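Local structure of imelysin (Bacteroides ovatus ATCC 8483, 3OYV) at residues A[92-97]-A[123-128]; A[109-114]-A[181-186]; A[273-278]-A[343-348]. The protein belongs to the imelysin-like proteins implicated in bacterial iron uptake, and is probably an outer membrane protein that binds metal outside the cell. All coordinates share one frame; numbering follows the deposited sequence.

Contact 1: A[92-97]-A[123-128]; sequences AKIGDP and DDYTNN
Lys93 and Tyr125 carry most of this contact between helices 71-102 and 121-137. Their local axes lie 11.4 Å apart at closest approach, with directions 137° apart. The gap is wide, and side chains fill it. Lys93 CB sits over one face of the Tyr125 ring, 3.9 Å from the ring centroid, and makes a CH-pi contact there. Further out on the same side chain, Lys93 CD meets Tyr125 CD1 at 3.7 Å. Ile94 adds an oblique touch, with its CG1 3.7 Å from Tyr125 CD2.

The lysine side chain has CG anti to the carbonyl carbon (chi1 -59°) and is extended from there on. NZ is thereby carried past the ring to Asn128, which it meets tip to tip. Lys93 NZ donates to Asn128 OD1 at 2.7 Å, tilted out of the amide plane. Asn128 ND2 is itself bonded to the backbone oxygen of Glu283, which should keep the amide from flipping. Lys93 NZ also forms a salt bridge with Glu286 and hydrogen bonds with an unidentified ligand and with Glu114, which is modelled in two conformers and covalently linked to that ligand. Asp124 OD1 lies 4.1 Å from Lys93 NZ, beyond a salt bridge, while Asp124 OD2 is bonded to Ser115. At the other end of the contact, a water donates to Lys93 O at 2.7 Å and reaches Tyr125 OH only weakly.

The contact is thus a buried helix-helix packing whose polar end probably borders a pocket of the helical imelysin fold, where the ligand is bound.

Contact 2: A[109-114]-A[181-186]; sequences ALYAVE and PFRNHI
Leu110 and Arg183 bring the two backbones together, with 5.6 Å between their CA atoms, where the short helix 106-111 meets a 3-10 turn at 182-184. This turn lies in the loop between helices 158-177 and 189-214 of the helical imelysin fold, and it follows a cis peptide bond before Pro181.

Arg183 has the most surface buried. CG is anti to the backbone N (chi1 180°), and the chain stays extended as far as NE. Arg183 NE donates to Leu110 O at 3.0 Å. NE stands above the carbonyl plane, and the bond is bent, with 140° at the hydrogen. Leu110 CD2 lies over the centre of one guanidinium face. The group also makes a cation-pi contact with Tyr111. Arg183 NH2 sits over a face of the Tyr111 ring, 3.2 Å from Tyr111 CZ, with the guanidinium plane turned 80° from the ring. Trp116 is a second cation-pi partner. An alanine in place of Tyr111 would probably leave NH2 without this aromatic face and the guanidinium freer to turn. A second conformer of Arg183 is deposited, so this grip may not be its only state.

The rest of the contact is apolar. Val113 CG1 meets Phe182 CD2 obliquely at 3.7 Å. Ile186 CD1 fits among three partners: Val113 CG2 at 3.8 Å, Leu110 CD1 at 3.9 Å and Ala109 CB at 4.0 Å.

Contact 3: A[273-278]-A[343-348]; sequences DAWITA and GFHTLE
Trp275 packs against the GxHxxE motif of the imelysin family, formed here by Gly343, His345 and Glu348 in helix 343-351. The motif marks the probable functional site of these helical proteins. Helix 265-283 runs nearly antiparallel to helix 343-351, at 160°, with the local axes 11.1 Å apart.

Trp275 has CG anti to its backbone N (chi1 -174°), and its indole spans the gap between the helices. Trp275 NE1 donates to Phe344 O at 2.9 Å. That oxygen also accepts the helix bond from Glu348 N, and the two donors reach it from opposite faces of its plane. The tryptophan is therefore pinned to the motif helix.

Each face of the indole has a neighbour from that helix. Over one lies Glu348, whose CG makes a CH-pi contact 3.9 Å from the centroid of the six-membered ring. The carboxylate runs almost parallel to the indole and stays close to it, and Glu348 CD lies 3.6 Å from Trp275 CH2. Phe344 approaches the other face in an offset edge-to-face pair, its ring centroid 5.8 Å from that of the five-membered ring. The edge of Phe344 also meets Ala278, with Phe344 CE1 4.2 Å from Ala278 CB.

Trp275 thus lies in a second shell behind the motif and is likely to restrict Glu348. Ser118 bonds Glu348 OE2 as well. His345 NE2 turns the other way, to an unidentified ligand, and Trp305 meets its ring edge-to-face. Within the motif, His345 ND1 donates almost straight, at 173°, to the syn side of Glu348 OE1, 2.8 Å away and in the imidazole plane.

Contacts 1 and 3 are buried, while contact 2 lies farther out and is only partly covered. Contacts 1 and 2 share a neighbourhood and interleave along the chain. They touch directly: Tyr125 OH lies 2.8 Å from Glu114 O, a probable but weak hydrogen bond. Contact 3 joins two later helices and reaches contact 2 through Glu114 CG, 3.7 Å from His345 NE2. All three contacts reach the unidentified ligand, through Asp124, Glu114 and His345, which suggests that they border one pocket. Their chemistry differs. Contact 1 gathers polar groups round a lysine, contact 3 fixes a His-Glu pair against an indole, and contact 2 joins a loop to a short helix through an arginine and aliphatic packing.

Contact 1: A[92-97]-A[123-128]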
loop_
_atom_site.group_PDB
_atom_site.type_symbol
_atom_site.label_atom_id
_atom_site.label_comp_id
_atom_site.label_asym_id
_atom_site.label_seq_id
_atom_site.Cartn_x
_atom_site.Cartn_y
_atom_site.Cartn_z
ATOM N N ALA A 92 -11.359 4.535 -7.495
ATOM C CA ALA A 92 -11.249 5.397 -6.318
ATOM C C ALA A 92 -10.001 6.267 -6.336
ATOM O O ALA A 92 -10.089 7.505 -6.334
ATOM C CB ALA A 92 -11.324 4.597 -5.028
ATOM N N LYS A 93 -8.830 5.653 -6.381
ATOM C CA LYS A 93 -7.604 6.452 -6.307
ATOM C C LYS A 93 -7.491 7.431 -7.490
ATOM O O LYS A 93 -7.148 8.611 -7.314
ATOM C CB LYS A 93 -6.360 5.565 -6.177
ATOM C CG LYS A 93 -6.369 4.666 -4.947
ATOM C CD LYS A 93 -5.068 3.879 -4.801
ATOM C CE LYS A 93 -5.076 2.906 -3.638
ATOM N NZ LYS A 93 -3.684 2.571 -3.234
ATOM N N ILE A 94 -7.776 6.946 -8.691
ATOM C CA ILE A 94 -7.765 7.787 -9.888
ATOM C C ILE A 94 -9.162 8.387 -10.138
ATOM O O ILE A 94 -9.319 9.603 -10.371
ATOM C CB ILE A 94 -7.256 7.001 -11.132
ATOM C CG1 ILE A 94 -5.855 6.456 -10.836
ATOM C CG2 ILE A 94 -7.296 7.917 -12.411
ATOM C CD1 ILE A 94 -5.328 5.553 -11.942
ATOM N N GLY A 95 -10.177 7.553 -10.044
ATOM C CA GLY A 95 -11.535 7.919 -10.403
ATOM C C GLY A 95 -12.197 8.972 -9.547
ATOM O O GLY A 95 -12.947 9.818 -10.059
ATOM N N ASP A 96 -11.981 8.932 -8.242
ATOM C CA ASP A 96 -12.619 9.936 -7.381
ATOM C C ASP A 96 -12.127 11.349 -7.699
ATOM O O ASP A 96 -12.943 12.251 -7.929
ATOM C CB ASP A 96 -12.508 9.587 -5.900
ATOM C CG ASP A 96 -13.385 8.429 -5.505
ATOM O OD1 ASP A 96 -14.321 8.083 -6.259
ATOM O OD2 ASP A 96 -13.151 7.879 -4.397
ATOM N N PRO A 97 -10.803 11.567 -7.713
ATOM C CA PRO A 97 -10.362 12.903 -8.135
ATOM C C PRO A 97 -10.845 13.286 -9.543
ATOM O O PRO A 97 -11.241 14.434 -9.781
ATOM C CB PRO A 97 -8.833 12.826 -8.004
ATOM C CG PRO A 97 -8.606 11.751 -7.026
ATOM C CD PRO A 97 -9.676 10.749 -7.222
ATOM N N ASP A 123 3.510 6.570 -9.070
ATOM C CA ASP A 123 4.361 5.462 -8.701
ATOM C C ASP A 123 3.684 4.548 -7.678
ATOM O O ASP A 123 3.807 3.335 -7.751
ATOM C CB ASP A 123 5.716 5.976 -8.207
ATOM C CG ASP A 123 6.605 6.518 -9.315
ATOM O OD1 ASP A 123 6.345 6.218 -10.497
ATOM O OD2 ASP A 123 7.577 7.231 -8.960
ATOM N N ASP A 124 2.950 5.145 -6.732
ATOM C CA ASP A 124 2.158 4.419 -5.758
ATOM C C ASP A 124 1.197 3.473 -6.480
ATOM O O ASP A 124 1.194 2.258 -6.263
ATOM C CB ASP A 124 1.442 5.490 -4.926
ATOM C CG ASP A 124 0.431 4.961 -3.930
ATOM O OD1 ASP A 124 0.171 3.752 -3.800
ATOM O OD2 ASP A 124 -0.140 5.829 -3.203
ATOM N N TYR A 125 0.382 4.038 -7.364
ATOM C CA TYR A 125 -0.691 3.254 -7.973
ATOM C C TYR A 125 -0.114 2.199 -8.915
ATOM O O TYR A 125 -0.667 1.102 -9.034
ATOM C CB TYR A 125 -1.718 4.127 -8.706
ATOM C CG TYR A 125 -2.267 5.331 -7.944
ATOM C CD1 TYR A 125 -2.170 5.452 -6.548
ATOM C CD2 TYR A 125 -2.871 6.363 -8.651
ATOM C CE1 TYR A 125 -2.619 6.596 -5.897
ATOM C CE2 TYR A 125 -3.326 7.489 -8.011
ATOM C CZ TYR A 125 -3.210 7.608 -6.633
ATOM O OH TYR A 125 -3.643 8.795 -6.051
ATOM N N THR A 126 0.995 2.537 -9.572
ATOM C CA THR A 126 1.701 1.586 -10.424
ATOM C C THR A 126 2.220 0.411 -9.587
ATOM O O THR A 126 2.071 -0.756 -9.977
ATOM C CB THR A 126 2.847 2.256 -11.186
ATOM O OG1 THR A 126 2.338 3.335 -11.955
ATOM C CG2 THR A 126 3.554 1.297 -12.132
ATOM N N ASN A 127 2.803 0.714 -8.418
ATOM C CA ASN A 127 3.231 -0.356 -7.500
ATOM C C ASN A 127 2.087 -1.233 -7.060
ATOM O O ASN A 127 2.245 -2.440 -6.911
ATOM C CB ASN A 127 3.944 0.235 -6.279
ATOM C CG ASN A 127 5.369 0.647 -6.570
ATOM O OD1 ASN A 127 5.975 0.212 -7.553
ATOM N ND2 ASN A 127 5.918 1.513 -5.716
ATOM N N ASN A 128 0.907 -0.643 -6.883
ATOM C CA ASN A 128 -0.265 -1.434 -6.567
ATOM C C ASN A 128 -0.565 -2.457 -7.691
ATOM O O ASN A 128 -0.952 -3.596 -7.440
ATOM C CB ASN A 128 -1.527 -0.581 -6.358
ATOM C CG ASN A 128 -1.459 0.424 -5.189
ATOM O OD1 ASN A 128 -2.230 1.383 -5.218
ATOM N ND2 ASN A 128 -0.584 0.231 -4.198
HETATM O O HOH W 1 -6.637 9.401 -4.732
#

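Contact 2: A[109-114]-A[181-186]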
loop_
_atom_site.group_PDB
_atom_site.type_symbol
_atom_site.label_atom_id
_atom_site.label_comp_id
_atom_site.label_asym_id
_atom_site.label_seq_id
_atom_site.Cartn_x
_atom_site.Cartn_y
_atom_site.Cartn_z
ATOM N N ALA A 109 -10.862 18.065 -5.905
ATOM C CA ALA A 109 -10.181 17.004 -6.659
ATOM C C ALA A 109 -8.684 16.973 -6.374
ATOM O O ALA A 109 -8.102 15.911 -6.097
ATOM C CB ALA A 109 -10.429 17.170 -8.170
ATOM N N LEU A 110 -8.049 18.141 -6.456
ATOM C CA LEU A 110 -6.620 18.239 -6.267
ATOM C C LEU A 110 -6.202 17.714 -4.890
ATOM O O LEU A 110 -5.186 17.006 -4.753
ATOM C CB LEU A 110 -6.118 19.681 -6.461
ATOM C CG LEU A 110 -5.549 19.996 -7.866
ATOM C CD1 LEU A 110 -6.518 19.778 -8.995
ATOM C CD2 LEU A 110 -4.975 21.425 -7.917
ATOM N N TYR A 111 -6.978 18.049 -3.872
ATOM C CA TYR A 111 -6.640 17.669 -2.498
ATOM C C TYR A 111 -7.095 16.271 -2.123
ATOM O O TYR A 111 -6.766 15.791 -1.034
ATOM C CB TYR A 111 -7.129 18.737 -1.508
ATOM C CG TYR A 111 -6.325 20.009 -1.643
ATOM C CD1 TYR A 111 -5.119 20.148 -0.991
ATOM C CD2 TYR A 111 -6.753 21.062 -2.440
ATOM C CE1 TYR A 111 -4.353 21.298 -1.138
ATOM C CE2 TYR A 111 -6.002 22.220 -2.598
ATOM C CZ TYR A 111 -4.801 22.335 -1.943
ATOM O OH TYR A 111 -4.034 23.459 -2.085
ATOM N N ALA A 112 -7.790 15.593 -3.041
ATOM C CA ALA A 112 -8.232 14.214 -2.836
ATOM C C ALA A 112 -7.207 13.164 -3.282
ATOM O O ALA A 112 -7.425 11.989 -3.053
ATOM C CB ALA A 112 -9.566 13.972 -3.580
ATOM N N VAL A 113 -6.168 13.595 -4.000
ATOM C CA VAL A 113 -5.227 12.660 -4.629
ATOM C C VAL A 113 -4.290 11.994 -3.598
ATOM O O VAL A 113 -3.404 12.645 -3.026
ATOM C CB VAL A 113 -4.409 13.372 -5.714
ATOM C CG1 VAL A 113 -3.325 12.444 -6.326
ATOM C CG2 VAL A 113 -5.345 13.885 -6.851
ATOM N N GLU A 114 -4.445 10.687 -3.413
ATOM C CA GLU A 114 -3.598 9.922 -2.512
ATOM C C GLU A 114 -2.140 9.961 -2.969
ATOM O O GLU A 114 -1.832 9.657 -4.115
ATOM C CB GLU A 114 -4.084 8.466 -2.465
ATOM C CG GLU A 114 -3.108 7.485 -1.784
ATOM C CD GLU A 114 -3.465 6.020 -2.018
ATOM O OE1 GLU A 114 -4.658 5.681 -1.915
ATOM O OE2 GLU A 114 -2.549 5.195 -2.294
ATOM N N PRO A 181 3.024 15.536 -12.223
ATOM C CA PRO A 181 2.320 14.656 -11.307
ATOM C C PRO A 181 0.858 14.520 -11.685
ATOM O O PRO A 181 0.253 15.442 -12.219
ATOM C CB PRO A 181 2.458 15.411 -9.982
ATOM C CG PRO A 181 2.389 16.875 -10.418
ATOM C CD PRO A 181 3.107 16.928 -11.712
ATOM N N PHE A 182 0.271 13.400 -11.335
ATOM C CA PHE A 182 -1.149 13.164 -11.593
ATOM C C PHE A 182 -1.983 14.312 -11.036
ATOM O O PHE A 182 -2.936 14.749 -11.676
ATOM C CB PHE A 182 -1.579 11.801 -11.005
ATOM C CG PHE A 182 -3.052 11.578 -10.919
ATOM C CD1 PHE A 182 -3.902 11.798 -11.997
ATOM C CD2 PHE A 182 -3.595 11.062 -9.741
ATOM C CE1 PHE A 182 -5.257 11.553 -11.859
ATOM C CE2 PHE A 182 -4.935 10.819 -9.604
ATOM C CZ PHE A 182 -5.786 11.071 -10.668
ATOM N N ARG A 183 -1.658 14.813 -9.852
ATOM C CA ARG A 183 -2.487 15.850 -9.253
ATOM C C ARG A 183 -2.640 17.095 -10.130
ATOM O O ARG A 183 -3.648 17.784 -10.016
ATOM C CB ARG A 183 -1.954 16.224 -7.872
ATOM C CG ARG A 183 -2.765 17.300 -7.181
ATOM C CD ARG A 183 -2.065 17.739 -5.973
ATOM N NE ARG A 183 -2.788 18.713 -5.170
ATOM C CZ ARG A 183 -2.516 20.021 -5.110
ATOM N NH1 ARG A 183 -1.601 20.582 -5.876
ATOM N NH2 ARG A 183 -3.215 20.795 -4.292
ATOM N N ASN A 184 -1.667 17.367 -10.996
ATOM C CA ASN A 184 -1.743 18.533 -11.902
ATOM C C ASN A 184 -2.287 18.201 -13.281
ATOM O O ASN A 184 -2.344 19.079 -14.153
ATOM C CB ASN A 184 -0.375 19.218 -12.073
ATOM C CG ASN A 184 0.093 19.929 -10.822
ATOM O OD1 ASN A 184 -0.677 20.129 -9.916
ATOM N ND2 ASN A 184 1.381 20.301 -10.775
ATOM N N HIS A 185 -2.658 16.940 -13.485
ATOM C CA HIS A 185 -3.154 16.447 -14.778
ATOM C C HIS A 185 -4.372 15.542 -14.639
ATOM O O HIS A 185 -4.561 14.601 -15.413
ATOM C CB HIS A 185 -2.016 15.712 -15.491
ATOM C CG HIS A 185 -0.860 16.586 -15.767
ATOM N ND1 HIS A 185 0.241 16.678 -14.949
ATOM C CD2 HIS A 185 -0.659 17.463 -16.772
ATOM C CE1 HIS A 185 1.069 17.584 -15.437
ATOM N NE2 HIS A 185 0.550 18.069 -16.545
ATOM N N ILE A 186 -5.218 15.844 -13.666
ATOM C CA ILE A 186 -6.354 15.013 -13.390
ATOM C C ILE A 186 -7.279 14.851 -14.621
ATOM O O ILE A 186 -7.578 13.725 -14.959
ATOM C CB ILE A 186 -7.123 15.484 -12.158
ATOM C CG1 ILE A 186 -6.268 15.333 -10.886
ATOM C CG2 ILE A 186 -8.457 14.779 -12.035
ATOM C CD1 ILE A 186 -6.861 15.991 -9.642
#

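Contact 3: A[273-278]-A[343-348]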
loop_
_atom_site.group_PDB
_atom_site.type_symbol
_atom_site.label_atom_id
_atom_site.label_comp_id
_atom_site.label_asym_id
_atom_site.label_seq_id
_atom_site.Cartn_x
_atom_site.Cartn_y
_atom_site.Cartn_z
ATOM N N ASP A 273 13.632 10.000 1.666
ATOM C CA ASP A 273 14.151 8.804 0.991
ATOM C C ASP A 273 13.668 7.527 1.687
ATOM O O ASP A 273 13.282 6.581 1.034
ATOM C CB ASP A 273 15.703 8.777 0.998
ATOM C CG ASP A 273 16.363 9.879 0.171
ATOM O OD1 ASP A 273 15.721 10.454 -0.706
ATOM O OD2 ASP A 273 17.574 10.132 0.397
ATOM N N ALA A 274 13.742 7.524 3.015
ATOM C CA ALA A 274 13.300 6.388 3.776
ATOM C C ALA A 274 11.806 6.129 3.637
ATOM O O ALA A 274 11.381 4.967 3.649
ATOM C CB ALA A 274 13.707 6.529 5.264
ATOM N N TRP A 275 11.025 7.196 3.497
ATOM C CA TRP A 275 9.572 7.060 3.302
ATOM C C TRP A 275 9.286 6.361 1.968
ATOM O O TRP A 275 8.521 5.393 1.923
ATOM C CB TRP A 275 8.897 8.439 3.418
ATOM C CG TRP A 275 7.401 8.366 3.377
ATOM C CD1 TRP A 275 6.574 8.163 4.438
ATOM C CD2 TRP A 275 6.543 8.421 2.208
ATOM N NE1 TRP A 275 5.257 8.141 4.019
ATOM C CE2 TRP A 275 5.222 8.277 2.655
ATOM C CE3 TRP A 275 6.767 8.668 0.847
ATOM C CZ2 TRP A 275 4.129 8.338 1.789
ATOM C CZ3 TRP A 275 5.683 8.677 -0.003
ATOM C CH2 TRP A 275 4.395 8.533 0.462
ATOM N N ILE A 276 9.909 6.826 0.884
ATOM C CA ILE A 276 9.709 6.168 -0.406
ATOM C C ILE A 276 10.120 4.699 -0.329
ATOM O O ILE A 276 9.441 3.814 -0.862
ATOM C CB ILE A 276 10.495 6.862 -1.488
ATOM C CG1 ILE A 276 9.931 8.274 -1.718
ATOM C CG2 ILE A 276 10.475 6.046 -2.791
ATOM C CD1 ILE A 276 8.575 8.360 -2.464
ATOM N N THR A 277 11.257 4.451 0.294
ATOM C CA THR A 277 11.805 3.089 0.394
ATOM C C THR A 277 10.821 2.182 1.111
ATOM O O THR A 277 10.567 1.044 0.671
ATOM C CB THR A 277 13.184 3.121 1.073
ATOM O OG1 THR A 277 14.065 3.858 0.222
ATOM C CG2 THR A 277 13.718 1.715 1.370
ATOM N N ALA A 278 10.269 2.657 2.223
ATOM C CA ALA A 278 9.315 1.874 3.015
ATOM C C ALA A 278 7.961 1.718 2.277
ATOM O O ALA A 278 7.300 0.701 2.390
ATOM C CB ALA A 278 9.115 2.487 4.437
ATOM N N GLY A 343 -0.354 6.881 10.259
ATOM C CA GLY A 343 -0.061 6.134 9.067
ATOM C C GLY A 343 0.894 6.801 8.120
ATOM O O GLY A 343 1.354 7.935 8.327
ATOM N N PHE A 344 1.141 6.094 7.011
ATOM C CA PHE A 344 2.091 6.563 6.024
ATOM C C PHE A 344 1.812 7.988 5.526
ATOM O O PHE A 344 2.732 8.755 5.280
ATOM C CB PHE A 344 2.122 5.631 4.827
ATOM C CG PHE A 344 2.973 4.391 5.000
ATOM C CD1 PHE A 344 4.349 4.526 5.092
ATOM C CD2 PHE A 344 2.409 3.112 5.001
ATOM C CE1 PHE A 344 5.138 3.429 5.166
ATOM C CE2 PHE A 344 3.216 1.987 5.076
ATOM C CZ PHE A 344 4.595 2.153 5.196
ATOM N N HIS A 345 0.533 8.318 5.299
ATOM C CA HIS A 345 0.237 9.598 4.720
ATOM C C HIS A 345 0.355 10.765 5.710
ATOM O O HIS A 345 0.595 11.883 5.310
ATOM C CB HIS A 345 -1.090 9.577 3.995
ATOM C CG HIS A 345 -1.077 8.638 2.838
ATOM N ND1 HIS A 345 -0.246 8.814 1.746
ATOM C CD2 HIS A 345 -1.782 7.514 2.607
ATOM C CE1 HIS A 345 -0.447 7.822 0.893
ATOM N NE2 HIS A 345 -1.357 7.009 1.406
ATOM N N THR A 346 0.197 10.493 6.991
ATOM C CA THR A 346 0.488 11.508 8.013
ATOM C C THR A 346 1.980 11.783 8.062
ATOM O O THR A 346 2.393 12.931 8.098
ATOM C CB THR A 346 -0.074 11.124 9.401
ATOM O OG1 THR A 346 -1.495 11.087 9.313
ATOM C CG2 THR A 346 0.325 12.186 10.415
ATOM N N LEU A 347 2.799 10.732 8.037
ATOM C CA LEU A 347 4.238 10.977 7.955
ATOM C C LEU A 347 4.605 11.693 6.680
ATOM O O LEU A 347 5.445 12.571 6.697
ATOM C CB LEU A 347 4.976 9.676 8.101
ATOM C CG LEU A 347 6.440 9.766 8.441
ATOM C CD1 LEU A 347 6.747 10.751 9.573
ATOM C CD2 LEU A 347 6.920 8.314 8.797
ATOM N N GLU A 348 3.951 11.309 5.588
ATOM C CA GLU A 348 4.170 12.003 4.324
ATOM C C GLU A 348 3.908 13.520 4.448
ATOM O O GLU A 348 4.698 14.351 3.980
ATOM C CB GLU A 348 3.264 11.382 3.235
ATOM C CG GLU A 348 3.564 11.808 1.806
ATOM C CD GLU A 348 2.420 11.457 0.852
ATOM O OE1 GLU A 348 1.363 11.006 1.316
ATOM O OE2 GLU A 348 2.596 11.705 -0.356
#